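Local coordinates for Fe-regulated protein B (Neisseria meningitidis, PDB 4AIP), which transports iron across the outer membrane in a TonB-dependent manner and probably takes part in siderophore uptake, at residues B[154-159]-B[445-450]; B[365-370]-B[377-382]; B[652-657]-B[687-692]; B[704-709]-B[732-737]. All coordinates share one frame; numbering follows the deposited sequence.

Contact 1 of 4, residues B[154-159]-B[445-450]; sequences GSASAG and YIEAIH. Unlike the reference sequence in segment 445-450: Ile446 (reference Val).
Ser155 opens the contact by turning its hydroxyl to Glu447, where a loop of the plug meets the inner wall of the TonB-dependent barrel. The loop follows strand 144-151, and 445-450 lies on barrel strand 438-452. Ser155 OG gives a weak hydrogen bond to Glu447 OE2, 3.0 Å long. The next residue adds a second weak bond to that oxygen, from Ala156 N. Its methyl group leans on the strand, with Ala156 CB 4.1 Å from Tyr445 CB. Ala156 O lies over a face of the Tyr445 ring and accepts a hydrogen bond from Arg462. Ser157 CA packs over that ring in a CH-pi contact, 3.9 Å from the centroid of Tyr445. Ser157 N supplies the third bond to the glutamate. Tyr445 CG stands between its backbone N and carbonyl carbon (chi1 72°), which turns a face of the ring to Ala156 O and Ser157 CA. One carboxylate oxygen thus faces three donors of consecutive residues, two of them weakly bonded, which would probably stabilise the charged form of Glu447. Of the two backbone bonds, the straighter (155° against 124°) runs from Ser157 N to Glu447 OE2, 3.3 Å long, from above the carboxylate plane.

Contact 2 of 4, residues B[365-370]-B[377-382]; sequences NFNFDS and LLKYGI
Strands 365-370 and 377-382 run antiparallel at 161°, their axes 4.6 Å apart at the closest, and form the two arms of a barrel hairpin. Phe366, Phe368 and Ser370 are hydrogen-bonded pairs with Ile382, Tyr380 and Leu378, each joined by two backbone bonds. These six residues share one face of the sheet. There Phe368 CB sits over the Tyr380 ring in a CH-pi contact, 3.8 Å from its centroid. The ring planes differ by 11°, but a large offset leaves little face-to-face overlap. Tyr380 CG lies between its backbone N and carbonyl carbon (chi1 53°), which swings the ring across toward Phe368. Ser370 CB meets the edge of the same ring, 3.9 Å from Tyr380 CE2. Phe366 CB touches Ile382 CG2. Asp369 and Lys379 occupy the other face, side by side. Lys379 bends at its last two torsions and brings NZ to 2.9 Å from Asp369 OD1, on the syn side but tilted well out of the carboxylate plane. A weaker bond goes to Asp369 OD2. Lys379 also touches Glu447 of strand 438-452. The salt bridge on one face and apolar packing on the other are consistent with a barrel wall polar inside and apolar outside.

Contact 3 of 4, residues B[652-657]-B[687-692]; sequences GWRGRY and VNDVFA
Arg654 lays its guanidinium against Phe691 across two antiparallel strands of the TonB-dependent barrel, 652-657 and 687-692. The backbone bonds come in three pairs: Gly652 with Phe691, Arg654 with Asp689, and Arg656 with Val687. Between them lie two non-hydrogen-bonded pairs, Trp653 with Val690 and Gly655 with Asn688. Here CA-H...O contacts add to the ladder, such as Trp653 CA to Asp689 O at 3.2 Å.

The polar groups reach inward to the plug. Asp689 makes a salt bridge with Lys90, and Arg656 donates to the carbonyl of Glu92.

On the other side of the sheet, the Trp653 indole meets the Asn688 side chain at its edge, the ring and amide planes 29° apart. The remaining aromatic contacts centre on Phe691. Its CG stands between the backbone N and the carbonyl carbon (chi1 56°), and the ring leans over the neighbouring strand. Gly652 CA lies over a face of this ring, 4.2 Å from the centroid, where the lack of a side chain permits the close approach. The Arg654 guanidinium is nearly parallel to the ring, its plane 5° away, and Phe691 CE2 sits over its face. The nearest atoms of the two groups are Phe691 CE2 and Arg654 NH1, 3.3 Å apart.

Contact 4 of 4, residues B[704-709]-B[732-737]; sequences VNLSVN and RDVRLG
Leu706 and Leu736 slant across each other on one face of strands 704-709 and 733-737, which run antiparallel at 170°. Their methyl tips meet at 4.0 Å, Leu706 CD1 against Leu736 CD1. Leu706 CG is anti to the backbone N (chi1 172°), which carries CD1 over toward the other strand. The same methyl also reaches Val734 CG2, 4.2 Å away. Val708 and Val734 lie side by side and point the same way, their CG2 atoms 4.0 Å apart. At the end of this row Arg732 bends back, its NH1 3.4 Å from Val708 CG1. Leu736 also packs on Leu268 of a second subunit.

The other face is polar. Ser707 OG nestles against the aliphatic stem of Arg735, 3.2 Å from its CG. Asn709 ND2 rests on the same stem, 3.5 Å from Arg735 CD, its amide nearly perpendicular to the guanidinium. Arg735 NH2 donates on to Thr83. Asp733 OD2 stands over a guanidinium face, a pairing of charges with no N-H aimed at it; its OD1 accepts a hydrogen bond from Asn196 N. Apolar outer and polar inner rows are typical of an outer-membrane beta-barrel, and residues 732-737 fall in the predicted TonB C-terminal box.

The four contacts form two groups on the barrel. Contacts 1 and 2 are neighbours, their centres 8 Å apart. Strand 438-452 pairs with strand 376-390, and Glu447 O is 2.8 Å from Lys379 N, a probable hydrogen bond. Along the chain, contact 2 is nested inside the loop closed by contact 1. Contacts 3 and 4 also adjoin, with centres 11 Å apart. Strands 681-694 and 702-709 join them, and Val690 O is 2.8 Å from Val708 N. The centres of contacts 1 and 4 are about 42 Å apart, on opposite sides of the chain's centre. All four lie away from the bound detergent and from Arg276, which binds L-glutamate in another structure of this protein.

Contact 1 of 4, residues B[154-159]-B[445-450]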
loop_
_atom_site.group_PDB
_atom_site.type_symbol
_atom_site.label_atom_id
_atom_site.label_comp_id
_atom_site.label_asym_id
_atom_site.label_seq_id
_atom_site.Cartn_x
_atom_site.Cartn_y
_atom_site.Cartn_z
ATOM N N GLY B 154 -35.186 17.276 -16.426
ATOM C CA GLY B 154 -35.987 16.609 -15.395
ATOM C C GLY B 154 -37.022 17.565 -14.868
ATOM O O GLY B 154 -37.089 18.716 -15.301
ATOM N N SER B 155 -37.832 17.083 -13.938
ATOM C CA SER B 155 -38.821 17.933 -13.286
ATOM C C SER B 155 -38.172 18.732 -12.155
ATOM O O SER B 155 -36.922 18.750 -12.055
ATOM C CB SER B 155 -39.993 17.083 -12.805
ATOM O OG SER B 155 -39.545 16.112 -11.899
ATOM N N ALA B 156 -38.997 19.420 -11.354
ATOM C CA ALA B 156 -38.481 20.407 -10.438
ATOM C C ALA B 156 -37.658 19.804 -9.295
ATOM O O ALA B 156 -36.688 20.396 -8.864
ATOM C CB ALA B 156 -39.611 21.235 -9.924
ATOM N N SER B 157 -38.038 18.611 -8.850
ATOM C CA SER B 157 -37.378 17.956 -7.724
ATOM C C SER B 157 -36.048 17.306 -8.158
ATOM O O SER B 157 -35.307 16.732 -7.320
ATOM C CB SER B 157 -38.308 16.924 -7.088
ATOM O OG SER B 157 -38.651 15.965 -8.020
ATOM N N ALA B 158 -35.727 17.432 -9.442
ATOM C CA ALA B 158 -34.578 16.692 -10.000
ATOM C C ALA B 158 -33.213 17.172 -9.503
ATOM O O ALA B 158 -32.229 16.431 -9.666
ATOM C CB ALA B 158 -34.592 16.672 -11.525
ATOM N N GLY B 159 -33.134 18.393 -8.956
ATOM C CA GLY B 159 -31.844 18.918 -8.529
ATOM C C GLY B 159 -31.213 19.881 -9.513
ATOM O O GLY B 159 -31.933 20.484 -10.366
ATOM N N TYR B 445 -37.354 24.966 -5.162
ATOM C CA TYR B 445 -38.273 24.375 -6.137
ATOM C C TYR B 445 -39.531 23.964 -5.419
ATOM O O TYR B 445 -39.497 23.792 -4.203
ATOM C CB TYR B 445 -37.635 23.173 -6.871
ATOM C CG TYR B 445 -37.495 21.961 -5.969
ATOM C CD1 TYR B 445 -38.611 21.122 -5.750
ATOM C CD2 TYR B 445 -36.283 21.672 -5.309
ATOM C CE1 TYR B 445 -38.551 20.058 -4.931
ATOM C CE2 TYR B 445 -36.201 20.563 -4.469
ATOM C CZ TYR B 445 -37.359 19.786 -4.303
ATOM O OH TYR B 445 -37.383 18.720 -3.495
ATOM N N ILE B 446 -40.617 23.828 -6.177
ATOM C CA ILE B 446 -41.877 23.286 -5.718
ATOM C C ILE B 446 -42.514 22.482 -6.837
ATOM O O ILE B 446 -42.475 22.849 -7.998
ATOM C CB ILE B 446 -42.948 24.344 -5.563
ATOM C CG1 ILE B 446 -42.471 25.698 -6.043
ATOM C CG2 ILE B 446 -43.602 24.312 -4.215
ATOM C CD1 ILE B 446 -43.551 26.399 -6.732
ATOM N N GLU B 447 -43.208 21.452 -6.451
ATOM C CA GLU B 447 -43.832 20.578 -7.371
ATOM C C GLU B 447 -45.127 20.072 -6.797
ATOM O O GLU B 447 -45.159 19.565 -5.666
ATOM C CB GLU B 447 -42.955 19.372 -7.567
ATOM C CG GLU B 447 -42.477 19.268 -8.934
ATOM C CD GLU B 447 -41.900 17.921 -9.214
ATOM O OE1 GLU B 447 -42.303 16.881 -8.593
ATOM O OE2 GLU B 447 -41.013 17.930 -10.078
ATOM N N ALA B 448 -46.184 20.159 -7.582
ATOM C CA ALA B 448 -47.423 19.568 -7.134
ATOM C C ALA B 448 -47.732 18.353 -7.977
ATOM O O ALA B 448 -47.623 18.411 -9.206
ATOM C CB ALA B 448 -48.543 20.561 -7.206
ATOM N N ILE B 449 -48.110 17.260 -7.311
ATOM C CA ILE B 449 -48.449 16.023 -7.985
ATOM C C ILE B 449 -49.868 15.672 -7.625
ATOM O O ILE B 449 -50.185 15.380 -6.484
ATOM C CB ILE B 449 -47.540 14.885 -7.594
ATOM C CG1 ILE B 449 -46.112 15.235 -8.017
ATOM C CG2 ILE B 449 -47.938 13.589 -8.309
ATOM C CD1 ILE B 449 -45.098 14.565 -7.176
ATOM N N HIS B 450 -50.718 15.714 -8.638
ATOM C CA HIS B 450 -52.107 15.585 -8.400
ATOM C C HIS B 450 -52.639 14.430 -9.205
ATOM O O HIS B 450 -52.424 14.379 -10.420
ATOM C CB HIS B 450 -52.817 16.872 -8.795
ATOM C CG HIS B 450 -54.272 16.867 -8.457
ATOM N ND1 HIS B 450 -54.733 16.486 -7.207
ATOM C CD2 HIS B 450 -55.374 17.185 -9.191
ATOM C CE1 HIS B 450 -56.066 16.569 -7.192
ATOM N NE2 HIS B 450 -56.479 16.978 -8.385
#

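Contact 2 of 4, residues B[365-370]-B[377-382]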
loop_
_atom_site.group_PDB
_atom_site.type_symbol
_atom_site.label_atom_id
_atom_site.label_comp_id
_atom_site.label_asym_id
_atom_site.label_seq_id
_atom_site.Cartn_x
_atom_site.Cartn_y
_atom_site.Cartn_z
ATOM N N ASN B 365 -28.675 19.258 0.120
ATOM C CA ASN B 365 -30.000 19.273 -0.473
ATOM C C ASN B 365 -31.044 19.048 0.573
ATOM O O ASN B 365 -30.867 18.213 1.427
ATOM C CB ASN B 365 -30.104 18.134 -1.462
ATOM C CG ASN B 365 -29.113 18.269 -2.557
ATOM O OD1 ASN B 365 -29.236 19.161 -3.393
ATOM N ND2 ASN B 365 -28.102 17.414 -2.554
ATOM N N PHE B 366 -32.144 19.783 0.523
ATOM C CA PHE B 366 -33.251 19.465 1.386
ATOM C C PHE B 366 -34.514 19.275 0.606
ATOM O O PHE B 366 -34.857 20.071 -0.255
ATOM C CB PHE B 366 -33.503 20.654 2.305
ATOM C CG PHE B 366 -32.565 20.720 3.436
ATOM C CD1 PHE B 366 -31.276 21.235 3.285
ATOM C CD2 PHE B 366 -32.979 20.259 4.676
ATOM C CE1 PHE B 366 -30.392 21.296 4.411
ATOM C CE2 PHE B 366 -32.123 20.283 5.789
ATOM C CZ PHE B 366 -30.824 20.810 5.666
ATOM N N ASN B 367 -35.304 18.320 1.026
ATOM C CA ASN B 367 -36.420 17.942 0.226
ATOM C C ASN B 367 -37.545 17.527 1.116
ATOM O O ASN B 367 -37.342 16.645 1.937
ATOM C CB ASN B 367 -35.975 16.707 -0.511
ATOM C CG ASN B 367 -36.705 16.540 -1.709
ATOM O OD1 ASN B 367 -36.381 17.211 -2.681
ATOM N ND2 ASN B 367 -37.779 15.726 -1.686
ATOM N N PHE B 368 -38.722 18.125 0.939
ATOM C CA PHE B 368 -39.850 17.890 1.807
ATOM C C PHE B 368 -40.984 17.489 0.968
ATOM O O PHE B 368 -41.228 18.072 -0.063
ATOM C CB PHE B 368 -40.294 19.187 2.556
ATOM C CG PHE B 368 -39.173 19.937 3.284
ATOM C CD1 PHE B 368 -38.240 20.686 2.565
ATOM C CD2 PHE B 368 -39.072 19.907 4.682
ATOM C CE1 PHE B 368 -37.244 21.387 3.199
ATOM C CE2 PHE B 368 -38.028 20.600 5.328
ATOM C CZ PHE B 368 -37.135 21.354 4.583
ATOM N N ASP B 369 -41.739 16.535 1.456
ATOM C CA ASP B 369 -42.988 16.143 0.834
ATOM C C ASP B 369 -44.129 16.443 1.823
ATOM O O ASP B 369 -44.147 15.969 2.936
ATOM C CB ASP B 369 -42.991 14.629 0.488
ATOM C CG ASP B 369 -41.971 14.238 -0.626
ATOM O OD1 ASP B 369 -41.319 15.124 -1.233
ATOM O OD2 ASP B 369 -41.807 13.019 -0.885
ATOM N N SER B 370 -45.096 17.221 1.378
ATOM C CA SER B 370 -46.256 17.543 2.171
ATOM C C SER B 370 -47.478 17.135 1.454
ATOM O O SER B 370 -47.717 17.496 0.286
ATOM C CB SER B 370 -46.394 19.040 2.380
ATOM O OG SER B 370 -46.362 19.318 3.747
ATOM N N LEU B 377 -49.755 15.593 -3.601
ATOM C CA LEU B 377 -48.552 15.702 -2.852
ATOM C C LEU B 377 -47.893 16.969 -3.279
ATOM O O LEU B 377 -47.906 17.327 -4.450
ATOM C CB LEU B 377 -47.630 14.492 -3.104
ATOM C CG LEU B 377 -46.321 14.358 -2.273
ATOM C CD1 LEU B 377 -46.581 13.902 -0.837
ATOM C CD2 LEU B 377 -45.396 13.370 -2.963
ATOM N N LEU B 378 -47.289 17.656 -2.320
ATOM C CA LEU B 378 -46.524 18.861 -2.629
ATOM C C LEU B 378 -45.117 18.580 -2.243
ATOM O O LEU B 378 -44.860 18.230 -1.109
ATOM C CB LEU B 378 -47.075 20.059 -1.853
ATOM C CG LEU B 378 -46.429 21.392 -2.215
ATOM C CD1 LEU B 378 -46.907 21.910 -3.569
ATOM C CD2 LEU B 378 -46.654 22.478 -1.104
ATOM N N LYS B 379 -44.208 18.683 -3.180
ATOM C CA LYS B 379 -42.784 18.516 -2.882
ATOM C C LYS B 379 -42.234 19.913 -2.966
ATOM O O LYS B 379 -42.701 20.691 -3.797
ATOM C CB LYS B 379 -42.060 17.704 -3.941
ATOM C CG LYS B 379 -42.597 16.343 -4.176
ATOM C CD LYS B 379 -41.825 15.604 -5.283
ATOM C CE LYS B 379 -40.665 14.810 -4.717
ATOM N NZ LYS B 379 -41.202 13.767 -3.795
ATOM N N TYR B 380 -41.246 20.231 -2.125
ATOM C CA TYR B 380 -40.592 21.510 -2.206
ATOM C C TYR B 380 -39.268 21.315 -1.509
ATOM O O TYR B 380 -39.150 20.432 -0.673
ATOM C CB TYR B 380 -41.437 22.644 -1.547
ATOM C CG TYR B 380 -41.868 22.368 -0.134
ATOM C CD1 TYR B 380 -41.067 22.724 0.947
ATOM C CD2 TYR B 380 -43.101 21.755 0.129
ATOM C CE1 TYR B 380 -41.475 22.453 2.296
ATOM C CE2 TYR B 380 -43.547 21.512 1.468
ATOM C CZ TYR B 380 -42.724 21.852 2.535
ATOM O OH TYR B 380 -43.153 21.577 3.818
ATOM N N GLY B 381 -38.282 22.145 -1.842
ATOM C CA GLY B 381 -37.021 22.031 -1.221
ATOM C C GLY B 381 -36.021 22.975 -1.808
ATOM O O GLY B 381 -36.363 23.934 -2.560
ATOM N N ILE B 382 -34.757 22.734 -1.479
ATOM C CA ILE B 382 -33.713 23.682 -1.886
ATOM C C ILE B 382 -32.470 22.843 -2.195
ATOM O O ILE B 382 -32.260 21.804 -1.563
ATOM C CB ILE B 382 -33.503 24.722 -0.760
ATOM C CG1 ILE B 382 -32.213 25.499 -0.937
ATOM C CG2 ILE B 382 -33.498 24.047 0.641
ATOM C CD1 ILE B 382 -31.140 24.949 0.002
#

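Contact 3 of 4, residues B[652-657]-B[687-692]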
loop_
_atom_site.group_PDB
_atom_site.type_symbol
_atom_site.label_atom_id
_atom_site.label_comp_id
_atom_site.label_asym_id
_atom_site.label_seq_id
_atom_site.Cartn_x
_atom_site.Cartn_y
_atom_site.Cartn_z
ATOM N N GLY B 652 -27.306 -17.752 -20.499
ATOM C CA GLY B 652 -27.905 -16.886 -21.471
ATOM C C GLY B 652 -26.950 -16.156 -22.349
ATOM O O GLY B 652 -25.765 -16.338 -22.271
ATOM N N TRP B 653 -27.494 -15.369 -23.249
ATOM C CA TRP B 653 -26.733 -14.748 -24.306
ATOM C C TRP B 653 -27.149 -13.297 -24.219
ATOM O O TRP B 653 -28.280 -13.006 -23.780
ATOM C CB TRP B 653 -27.161 -15.313 -25.675
ATOM C CG TRP B 653 -26.831 -14.324 -26.794
ATOM C CD1 TRP B 653 -25.601 -14.083 -27.321
ATOM C CD2 TRP B 653 -27.721 -13.393 -27.427
ATOM N NE1 TRP B 653 -25.675 -13.110 -28.302
ATOM C CE2 TRP B 653 -26.954 -12.638 -28.350
ATOM C CE3 TRP B 653 -29.110 -13.139 -27.332
ATOM C CZ2 TRP B 653 -27.524 -11.654 -29.182
ATOM C CZ3 TRP B 653 -29.674 -12.162 -28.142
ATOM C CH2 TRP B 653 -28.881 -11.438 -29.064
ATOM N N ARG B 654 -26.288 -12.390 -24.668
ATOM C CA ARG B 654 -26.640 -11.007 -24.641
ATOM C C ARG B 654 -25.901 -10.350 -25.781
ATOM O O ARG B 654 -24.710 -10.599 -25.986
ATOM C CB ARG B 654 -26.260 -10.435 -23.260
ATOM C CG ARG B 654 -25.969 -8.964 -23.172
ATOM C CD ARG B 654 -25.713 -8.512 -21.675
ATOM N NE ARG B 654 -26.794 -8.911 -20.749
ATOM C CZ ARG B 654 -26.617 -9.712 -19.698
ATOM N NH1 ARG B 654 -25.407 -10.166 -19.419
ATOM N NH2 ARG B 654 -27.635 -10.059 -18.898
ATOM N N GLY B 655 -26.581 -9.499 -26.528
ATOM C CA GLY B 655 -25.863 -8.843 -27.623
ATOM C C GLY B 655 -26.156 -7.368 -27.669
ATOM O O GLY B 655 -27.159 -6.931 -27.115
ATOM N N ARG B 656 -25.262 -6.615 -28.290
ATOM C CA ARG B 656 -25.454 -5.214 -28.471
ATOM C C ARG B 656 -24.932 -4.940 -29.900
ATOM O O ARG B 656 -23.855 -5.387 -30.291
ATOM C CB ARG B 656 -24.707 -4.427 -27.364
ATOM C CG ARG B 656 -24.651 -2.862 -27.531
ATOM C CD ARG B 656 -23.780 -2.232 -26.474
ATOM N NE ARG B 656 -23.782 -0.763 -26.480
ATOM C CZ ARG B 656 -24.715 -0.004 -25.870
ATOM N NH1 ARG B 656 -25.804 -0.539 -25.278
ATOM N NH2 ARG B 656 -24.598 1.311 -25.881
ATOM N N TYR B 657 -25.744 -4.267 -30.695
ATOM C CA TYR B 657 -25.388 -4.017 -32.052
ATOM C C TYR B 657 -25.588 -2.577 -32.236
ATOM O O TYR B 657 -26.715 -2.086 -32.013
ATOM C CB TYR B 657 -26.269 -4.794 -33.026
ATOM C CG TYR B 657 -25.821 -4.524 -34.419
ATOM C CD1 TYR B 657 -24.619 -5.074 -34.899
ATOM C CD2 TYR B 657 -26.552 -3.661 -35.269
ATOM C CE1 TYR B 657 -24.147 -4.770 -36.193
ATOM C CE2 TYR B 657 -26.090 -3.373 -36.549
ATOM C CZ TYR B 657 -24.892 -3.913 -36.990
ATOM O OH TYR B 657 -24.448 -3.625 -38.250
ATOM N N VAL B 687 -21.369 -6.781 -30.529
ATOM C CA VAL B 687 -20.675 -7.512 -29.466
ATOM C C VAL B 687 -21.649 -8.592 -28.906
ATOM O O VAL B 687 -22.828 -8.315 -28.625
ATOM C CB VAL B 687 -20.252 -6.540 -28.328
ATOM C CG1 VAL B 687 -19.248 -7.213 -27.403
ATOM C CG2 VAL B 687 -19.606 -5.273 -28.873
ATOM N N ASN B 688 -21.148 -9.809 -28.737
ATOM C CA ASN B 688 -21.939 -10.887 -28.163
ATOM C C ASN B 688 -21.273 -11.490 -26.932
ATOM O O ASN B 688 -20.069 -11.763 -26.922
ATOM C CB ASN B 688 -22.159 -12.001 -29.181
ATOM C CG ASN B 688 -22.863 -11.518 -30.437
ATOM O OD1 ASN B 688 -22.237 -10.947 -31.305
ATOM N ND2 ASN B 688 -24.160 -11.757 -30.536
ATOM N N ASP B 689 -22.105 -11.778 -25.941
ATOM C CA ASP B 689 -21.680 -12.371 -24.692
ATOM C C ASP B 689 -22.565 -13.548 -24.352
ATOM O O ASP B 689 -23.768 -13.508 -24.599
ATOM C CB ASP B 689 -21.820 -11.346 -23.537
ATOM C CG ASP B 689 -21.066 -10.010 -23.780
ATOM O OD1 ASP B 689 -19.975 -9.998 -24.341
ATOM O OD2 ASP B 689 -21.515 -8.951 -23.309
ATOM N N VAL B 690 -21.989 -14.568 -23.748
ATOM C CA VAL B 690 -22.752 -15.599 -23.085
ATOM C C VAL B 690 -22.283 -15.584 -21.620
ATOM O O VAL B 690 -21.105 -15.253 -21.338
ATOM C CB VAL B 690 -22.512 -17.061 -23.726
ATOM C CG1 VAL B 690 -22.975 -17.151 -25.250
ATOM C CG2 VAL B 690 -21.069 -17.467 -23.616
ATOM N N PHE B 691 -23.177 -15.947 -20.694
ATOM C CA PHE B 691 -22.835 -15.903 -19.252
ATOM C C PHE B 691 -23.576 -16.998 -18.597
ATOM O O PHE B 691 -24.562 -17.523 -19.178
ATOM C CB PHE B 691 -23.268 -14.582 -18.573
ATOM C CG PHE B 691 -24.772 -14.265 -18.739
ATOM C CD1 PHE B 691 -25.726 -14.757 -17.834
ATOM C CD2 PHE B 691 -25.209 -13.512 -19.847
ATOM C CE1 PHE B 691 -27.119 -14.478 -18.035
ATOM C CE2 PHE B 691 -26.582 -13.221 -20.068
ATOM C CZ PHE B 691 -27.539 -13.681 -19.174
ATOM N N ALA B 692 -23.157 -17.282 -17.359
ATOM C CA ALA B 692 -23.820 -18.217 -16.519
ATOM C C ALA B 692 -23.717 -17.715 -15.062
ATOM O O ALA B 692 -22.665 -17.221 -14.639
ATOM C CB ALA B 692 -23.163 -19.557 -16.689
HETATM O O HOH W 1 -23.185 -9.621 -20.406
#

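Contact 4 of 4, residues B[704-709]-B[732-737]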
loop_
_atom_site.group_PDB
_atom_site.type_symbol
_atom_site.label_atom_id
_atom_site.label_comp_id
_atom_site.label_asym_id
_atom_site.label_seq_id
_atom_site.Cartn_x
_atom_site.Cartn_y
_atom_site.Cartn_z
ATOM N N VAL B 704 -21.502 -18.161 -8.250
ATOM C CA VAL B 704 -20.341 -18.484 -9.033
ATOM C C VAL B 704 -20.758 -18.038 -10.407
ATOM O O VAL B 704 -21.782 -18.462 -10.899
ATOM C CB VAL B 704 -20.092 -20.033 -9.016
ATOM C CG1 VAL B 704 -18.915 -20.405 -9.893
ATOM C CG2 VAL B 704 -19.850 -20.467 -7.610
ATOM N N ASN B 705 -19.998 -17.150 -11.015
ATOM C CA ASN B 705 -20.412 -16.581 -12.278
ATOM C C ASN B 705 -19.358 -16.769 -13.303
ATOM O O ASN B 705 -18.159 -16.499 -13.039
ATOM C CB ASN B 705 -20.641 -15.067 -12.145
ATOM C CG ASN B 705 -21.612 -14.710 -11.032
ATOM O OD1 ASN B 705 -22.659 -15.340 -10.852
ATOM N ND2 ASN B 705 -21.292 -13.663 -10.319
ATOM N N LEU B 706 -19.811 -17.149 -14.517
ATOM C CA LEU B 706 -18.901 -17.348 -15.604
ATOM C C LEU B 706 -19.425 -16.653 -16.804
ATOM O O LEU B 706 -20.569 -16.772 -17.119
ATOM C CB LEU B 706 -18.741 -18.851 -15.909
ATOM C CG LEU B 706 -17.945 -19.161 -17.182
ATOM C CD1 LEU B 706 -16.432 -18.864 -16.984
ATOM C CD2 LEU B 706 -18.201 -20.611 -17.670
ATOM N N SER B 707 -18.552 -15.964 -17.510
ATOM C CA SER B 707 -18.960 -15.229 -18.674
ATOM C C SER B 707 -17.859 -15.305 -19.703
ATOM O O SER B 707 -16.644 -15.402 -19.359
ATOM C CB SER B 707 -19.210 -13.776 -18.347
ATOM O OG SER B 707 -17.994 -13.045 -18.533
ATOM N N VAL B 708 -18.296 -15.286 -20.958
ATOM C CA VAL B 708 -17.388 -15.032 -22.038
ATOM C C VAL B 708 -17.980 -13.899 -22.901
ATOM O O VAL B 708 -19.035 -14.086 -23.588
ATOM C CB VAL B 708 -17.188 -16.222 -22.925
ATOM C CG1 VAL B 708 -16.015 -15.913 -23.850
ATOM C CG2 VAL B 708 -17.002 -17.533 -22.103
ATOM N N ASN B 709 -17.261 -12.768 -22.857
ATOM C CA ASN B 709 -17.706 -11.494 -23.351
ATOM C C ASN B 709 -16.915 -11.253 -24.573
ATOM O O ASN B 709 -15.715 -11.568 -24.634
ATOM C CB ASN B 709 -17.386 -10.368 -22.345
ATOM C CG ASN B 709 -18.248 -10.427 -21.062
ATOM O OD1 ASN B 709 -19.258 -11.122 -20.953
ATOM N ND2 ASN B 709 -17.820 -9.679 -20.086
ATOM N N ARG B 732 -12.134 -10.240 -26.823
ATOM C CA ARG B 732 -12.733 -11.308 -26.040
ATOM C C ARG B 732 -12.056 -11.522 -24.671
ATOM O O ARG B 732 -10.878 -11.281 -24.544
ATOM C CB ARG B 732 -12.577 -12.530 -26.891
ATOM C CG ARG B 732 -12.924 -13.802 -26.310
ATOM C CD ARG B 732 -12.210 -14.786 -27.259
ATOM N NE ARG B 732 -13.076 -15.907 -27.618
ATOM C CZ ARG B 732 -13.501 -16.824 -26.737
ATOM N NH1 ARG B 732 -13.130 -16.741 -25.461
ATOM N NH2 ARG B 732 -14.287 -17.826 -27.116
ATOM N N ASP B 733 -12.817 -12.008 -23.689
ATOM C CA ASP B 733 -12.539 -11.854 -22.244
ATOM C C ASP B 733 -13.377 -12.903 -21.566
ATOM O O ASP B 733 -14.620 -12.923 -21.722
ATOM C CB ASP B 733 -12.996 -10.462 -21.746
ATOM C CG ASP B 733 -12.561 -10.139 -20.256
ATOM O OD1 ASP B 733 -11.554 -10.737 -19.770
ATOM O OD2 ASP B 733 -13.189 -9.233 -19.577
ATOM N N VAL B 734 -12.726 -13.801 -20.839
ATOM C CA VAL B 734 -13.469 -14.826 -20.167
ATOM C C VAL B 734 -13.292 -14.595 -18.696
ATOM O O VAL B 734 -12.175 -14.352 -18.227
ATOM C CB VAL B 734 -13.041 -16.234 -20.639
ATOM C CG1 VAL B 734 -11.582 -16.325 -20.572
ATOM C CG2 VAL B 734 -13.675 -17.379 -19.811
ATOM N N ARG B 735 -14.406 -14.601 -17.972
ATOM C CA ARG B 735 -14.397 -14.114 -16.592
ATOM C C ARG B 735 -15.109 -15.066 -15.692
ATOM O O ARG B 735 -16.191 -15.573 -15.998
ATOM C CB ARG B 735 -15.024 -12.714 -16.443
ATOM C CG ARG B 735 -15.130 -11.878 -17.715
ATOM C CD ARG B 735 -15.647 -10.428 -17.457
ATOM N NE ARG B 735 -14.702 -9.694 -16.614
ATOM C CZ ARG B 735 -14.745 -8.400 -16.366
ATOM N NH1 ARG B 735 -15.676 -7.643 -16.925
ATOM N NH2 ARG B 735 -13.835 -7.867 -15.584
ATOM N N LEU B 736 -14.488 -15.298 -14.557
ATOM C CA LEU B 736 -15.081 -16.094 -13.532
ATOM C C LEU B 736 -15.031 -15.208 -12.302
ATOM O O LEU B 736 -13.978 -14.710 -11.983
ATOM C CB LEU B 736 -14.258 -17.369 -13.362
ATOM C CG LEU B 736 -14.862 -18.391 -12.393
ATOM C CD1 LEU B 736 -15.908 -19.307 -13.007
ATOM C CD2 LEU B 736 -13.737 -19.205 -11.994
ATOM N N GLY B 737 -16.185 -14.983 -11.677
ATOM C CA GLY B 737 -16.352 -14.202 -10.451
ATOM C C GLY B 737 -17.006 -15.080 -9.391
ATOM O O GLY B 737 -17.776 -15.990 -9.733
#